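Local coordinates for HNH endonuclease (Geobacter metallireducens, PDB 4H9D), which acts as a manganese-dependent nicking endonuclease of the HNH family, probably cutting one strand of duplex DNA, at residues A[36-41]-A[74-79]; A[52-57]-A[62-67]. All coordinates share one frame; numbering follows the deposited sequence.

Contact 1. Residues A[36-41]-A[74-79]; sequences GICHYC and KECNNR. With ZN (zinc ion), chain D.
C38 and C76 reach one zinc ion through different first torsions. The SG of C38 lies opposite its own backbone N (chi1 170°), whereas that of C76 stands beside its backbone N (chi1 -87°). The result is the Cys4 zinc site of this HNH nuclease: a CxxC pair, C38 and C41, from the loop after helix 27-34 faces a second pair, C73 and C76, where strand 69-73 runs into helix 74-82. The metal bonds are the evidence for the join. Zinc lies 2.3 Å from C38 SG, 2.3 Å from C41 SG and 2.5 Å from C76 SG, and C73 supplies the fourth sulfur. C76 SG keeps 4.0 Å from C38 SG, as neighbouring corners of such a site should. Two weak N-H...S bonds curl the loop around its first ligand, as in zinc knuckles: C38 SG receives the N-H of Y40 at 3.6 Å and that of C41, the straighter of the two at 165°. Shared among several donors, this thiolate probably carries a softened negative charge. C76 sits in the first turn of its helix, where the helix dipole may likewise stabilise a sulfur anion. Y40 adds the apolar part of the contact: its CB is directed at helix 74-79, and the ring lies obliquely to C76 CB and meets W88 of helix 85-92 edge-to-face. The methylene of Y40 lies against the bound thiolate, Y40 CB being 3.4 Å from C76 SG, while ring atom CD2 of Y40 stands 3.9 Å from C76 CB.

Contact 2. Residues A[52-57]-A[62-67]; sequences MDHLVP and GKSTRG
H54 and S64 supply the side-chain hydrogen bond. The imidazole N-H at H54 NE2 points to S64 OG over 3.0 Å, nearly in the ring plane and with an angle of 154° at the hydrogen. S64 OG also bonds to the backbone oxygen of E16 on helix 10-24, so the serine relays the histidine edge to that helix and should restrict rotation of the ring. At the same edge, K63 O lies 3.5 Å from H54 CD2. A first torsion of -62°, with CG beside the backbone N, turns the ring toward the 62-67 loop.

Backbone bonding closes the turn: G62 N donates to P57 O at 2.9 Å, bent at 130°, with the donor tilted from the carbonyl plane. A CA-H...O contact runs from G62 CA to V56 O at 3.3 Å. N68, just beyond 62-67, bonds K63 O through ND2 and V56 N through OD1.

Apolar packing is modest: V56 lays its CG1 branch, anti to its own N, against G62 CA. L55 CD1 makes a methyl-to-carbonyl van der Waals contact with G67 O at 3.9 Å.

H54 and N68 are probably the first His and the Asn of the HNH motif, on the hairpin of a beta-beta-alpha-metal finger.

Overall arrangement
From the N terminus the chain runs through helices 10-24 and 27-34 to the 36-41 loop, then along strand 50-54, whose end is the start of 52-57, round to 62-67, up strand 69-73 and into 74-79. Contact 2 closes a short loop of four intervening residues. Contact 1 closes a larger one spanning 32 residues, and the smaller loop lies wholly within it; the two do not cross. Their centres are 14 Å apart, yet they touch: Y40 OH of contact 1 lies 2.8 Å from D53 OD2 of contact 2, a probable hydrogen bond. Contact 1 joins the zinc loop to helix 74-82, while contact 2 ties the hairpin connection together beside helix 10-24.

Contact 1. Residues A[36-41]-A[74-79]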
# COMPACT_ATOMS: atom_id res chain seq x y z
N GLY A 36 27.10 11.50 -5.87
CA GLY A 36 26.32 11.33 -4.65
C GLY A 36 25.20 12.32 -4.35
O GLY A 36 24.85 12.52 -3.19
N ILE A 37 24.64 12.92 -5.38
CA ILE A 37 23.55 13.88 -5.18
C ILE A 37 22.20 13.25 -5.50
O ILE A 37 22.02 12.69 -6.57
CB ILE A 37 23.73 15.12 -6.08
CG1 ILE A 37 24.98 15.89 -5.65
CG2 ILE A 37 22.49 16.00 -5.99
CD1 ILE A 37 24.97 16.34 -4.20
N CYS A 38 21.26 13.31 -4.56
CA CYS A 38 19.93 12.75 -4.77
C CYS A 38 19.13 13.76 -5.60
O CYS A 38 19.01 14.93 -5.22
CB CYS A 38 19.23 12.52 -3.45
SG CYS A 38 17.50 12.11 -3.65
N HIS A 39 18.58 13.31 -6.71
CA HIS A 39 17.85 14.21 -7.60
C HIS A 39 16.64 14.91 -7.01
O HIS A 39 16.33 16.04 -7.40
CB HIS A 39 17.44 13.46 -8.86
CG HIS A 39 16.78 14.34 -9.87
ND1 HIS A 39 15.42 14.32 -10.10
CD2 HIS A 39 17.29 15.29 -10.68
CE1 HIS A 39 15.12 15.22 -11.02
NE2 HIS A 39 16.24 15.82 -11.39
N TYR A 40 15.96 14.25 -6.07
CA TYR A 40 14.77 14.82 -5.47
C TYR A 40 15.08 15.77 -4.33
O TYR A 40 14.69 16.94 -4.37
CB TYR A 40 13.83 13.70 -5.01
CG TYR A 40 13.34 12.88 -6.18
CD1 TYR A 40 12.56 13.47 -7.19
CD2 TYR A 40 13.73 11.54 -6.34
CE1 TYR A 40 12.18 12.76 -8.33
CE2 TYR A 40 13.36 10.81 -7.49
CZ TYR A 40 12.59 11.43 -8.47
OH TYR A 40 12.22 10.75 -9.61
N CYS A 41 15.80 15.31 -3.31
CA CYS A 41 16.10 16.21 -2.19
C CYS A 41 17.41 16.99 -2.29
O CYS A 41 17.65 17.89 -1.49
CB CYS A 41 16.03 15.45 -0.86
SG CYS A 41 17.21 14.12 -0.67
N LYS A 74 17.15 6.25 -0.84
CA LYS A 74 16.12 5.35 -0.34
C LYS A 74 14.75 6.01 -0.08
O LYS A 74 13.75 5.66 -0.70
CB LYS A 74 16.65 4.66 0.92
CG LYS A 74 15.68 3.76 1.67
CD LYS A 74 16.42 2.97 2.75
CE LYS A 74 17.24 3.87 3.67
NZ LYS A 74 18.06 3.10 4.65
N GLU A 75 14.74 6.97 0.84
CA GLU A 75 13.54 7.69 1.25
C GLU A 75 12.75 8.35 0.12
O GLU A 75 11.53 8.18 0.02
CB GLU A 75 13.93 8.73 2.30
CG GLU A 75 12.77 9.47 2.93
CD GLU A 75 13.24 10.45 3.99
OE1 GLU A 75 13.90 10.00 4.96
OE2 GLU A 75 12.96 11.66 3.87
N CYS A 76 13.44 9.12 -0.71
CA CYS A 76 12.80 9.80 -1.83
C CYS A 76 12.24 8.82 -2.85
O CYS A 76 11.14 9.01 -3.37
CB CYS A 76 13.80 10.73 -2.54
SG CYS A 76 13.93 12.40 -1.85
N ASN A 77 12.99 7.77 -3.13
CA ASN A 77 12.54 6.80 -4.12
C ASN A 77 11.20 6.16 -3.79
O ASN A 77 10.38 5.96 -4.69
CB ASN A 77 13.59 5.72 -4.33
CG ASN A 77 13.18 4.74 -5.41
OD1 ASN A 77 12.87 5.14 -6.53
ND2 ASN A 77 13.16 3.46 -5.06
N ASN A 78 10.97 5.84 -2.51
CA ASN A 78 9.72 5.21 -2.08
C ASN A 78 8.60 6.23 -1.96
O ASN A 78 7.53 6.07 -2.55
CB ASN A 78 9.90 4.53 -0.73
CG ASN A 78 11.00 3.50 -0.76
OD1 ASN A 78 10.91 2.50 -1.48
ND2 ASN A 78 12.05 3.74 0.02
N ARG A 79 8.85 7.27 -1.17
CA ARG A 79 7.89 8.34 -0.96
C ARG A 79 7.31 8.86 -2.26
O ARG A 79 6.17 9.31 -2.29
CB ARG A 79 8.54 9.49 -0.20
CG ARG A 79 8.57 9.30 1.30
CD ARG A 79 9.58 10.23 1.96
NE ARG A 79 9.53 10.14 3.42
CZ ARG A 79 8.56 10.66 4.16
NH1 ARG A 79 7.55 11.31 3.58
NH2 ARG A 79 8.58 10.52 5.48
ZN ZN D . 16.44 12.15 -1.59

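Contact 2. Residues A[52-57]-A[62-67]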
# COMPACT_ATOMS: atom_id res chain seq x y z
N MSE A 52 18.48 3.82 -8.93
CA MSE A 52 18.08 4.45 -10.17
C MSE A 52 16.58 4.58 -10.18
O MSE A 52 15.86 3.62 -9.89
CB MSE A 52 18.51 3.61 -11.35
CG MSE A 52 18.03 4.16 -12.65
SE MSE A 52 18.69 3.10 -14.09
CE MSE A 52 17.65 1.53 -13.76
N ASP A 53 16.09 5.77 -10.49
CA ASP A 53 14.65 5.96 -10.55
C ASP A 53 14.29 6.58 -11.89
O ASP A 53 15.08 7.31 -12.49
CB ASP A 53 14.17 6.86 -9.41
CG ASP A 53 12.65 6.96 -9.34
OD1 ASP A 53 11.95 5.98 -9.70
OD2 ASP A 53 12.14 8.02 -8.92
N HIS A 54 13.10 6.24 -12.38
CA HIS A 54 12.62 6.80 -13.63
C HIS A 54 11.64 7.89 -13.26
O HIS A 54 10.68 7.64 -12.52
CB HIS A 54 11.90 5.75 -14.46
CG HIS A 54 12.75 4.60 -14.87
ND1 HIS A 54 13.10 3.59 -13.99
CD2 HIS A 54 13.29 4.27 -16.06
CE1 HIS A 54 13.82 2.69 -14.64
NE2 HIS A 54 13.95 3.07 -15.89
N LEU A 55 11.89 9.10 -13.74
CA LEU A 55 11.01 10.22 -13.45
C LEU A 55 9.62 9.76 -13.84
O LEU A 55 8.68 9.78 -13.04
CB LEU A 55 11.42 11.42 -14.28
CG LEU A 55 12.70 12.10 -13.81
CD1 LEU A 55 13.09 13.14 -14.82
CD2 LEU A 55 12.47 12.71 -12.44
N VAL A 56 9.52 9.31 -15.09
CA VAL A 56 8.30 8.77 -15.66
C VAL A 56 8.41 7.26 -15.53
O VAL A 56 9.20 6.63 -16.22
CB VAL A 56 8.21 9.12 -17.14
CG1 VAL A 56 7.03 8.43 -17.76
CG2 VAL A 56 8.12 10.61 -17.30
N PRO A 57 7.61 6.66 -14.63
CA PRO A 57 7.63 5.21 -14.41
C PRO A 57 7.54 4.42 -15.70
O PRO A 57 6.93 4.86 -16.67
CB PRO A 57 6.42 4.98 -13.52
CG PRO A 57 6.35 6.21 -12.71
CD PRO A 57 6.64 7.31 -13.73
N GLY A 62 7.14 5.51 -19.49
CA GLY A 62 8.50 6.01 -19.42
C GLY A 62 9.58 5.06 -19.93
O GLY A 62 9.46 3.82 -19.84
N LYS A 63 10.64 5.64 -20.48
CA LYS A 63 11.75 4.86 -21.01
C LYS A 63 12.98 4.85 -20.10
O LYS A 63 13.11 5.69 -19.21
CB LYS A 63 12.14 5.40 -22.39
CG LYS A 63 10.99 5.40 -23.38
CD LYS A 63 10.41 4.00 -23.50
CE LYS A 63 9.10 3.99 -24.26
NZ LYS A 63 9.27 4.53 -25.63
N SER A 64 13.87 3.89 -20.32
CA SER A 64 15.11 3.82 -19.56
C SER A 64 16.15 4.54 -20.40
O SER A 64 16.80 3.94 -21.25
CB SER A 64 15.52 2.36 -19.35
OG SER A 64 14.65 1.71 -18.44
N THR A 65 16.28 5.85 -20.20
CA THR A 65 17.24 6.64 -20.95
C THR A 65 17.81 7.69 -20.00
O THR A 65 17.18 8.02 -18.99
CB THR A 65 16.60 7.36 -22.16
OG1 THR A 65 15.73 8.41 -21.69
CG2 THR A 65 15.79 6.39 -22.99
N ARG A 66 18.99 8.22 -20.33
CA ARG A 66 19.63 9.23 -19.49
C ARG A 66 18.66 10.33 -19.08
O ARG A 66 18.71 10.82 -17.94
CB ARG A 66 20.82 9.85 -20.21
CG ARG A 66 21.99 8.90 -20.39
CD ARG A 66 23.14 9.60 -21.05
NE ARG A 66 22.89 9.88 -22.46
CZ ARG A 66 23.78 10.45 -23.27
NH1 ARG A 66 24.96 10.81 -22.79
NH2 ARG A 66 23.49 10.65 -24.55
N GLY A 67 17.78 10.70 -20.00
CA GLY A 67 16.81 11.75 -19.73
C GLY A 67 15.75 11.43 -18.68
O GLY A 67 15.43 12.26 -17.83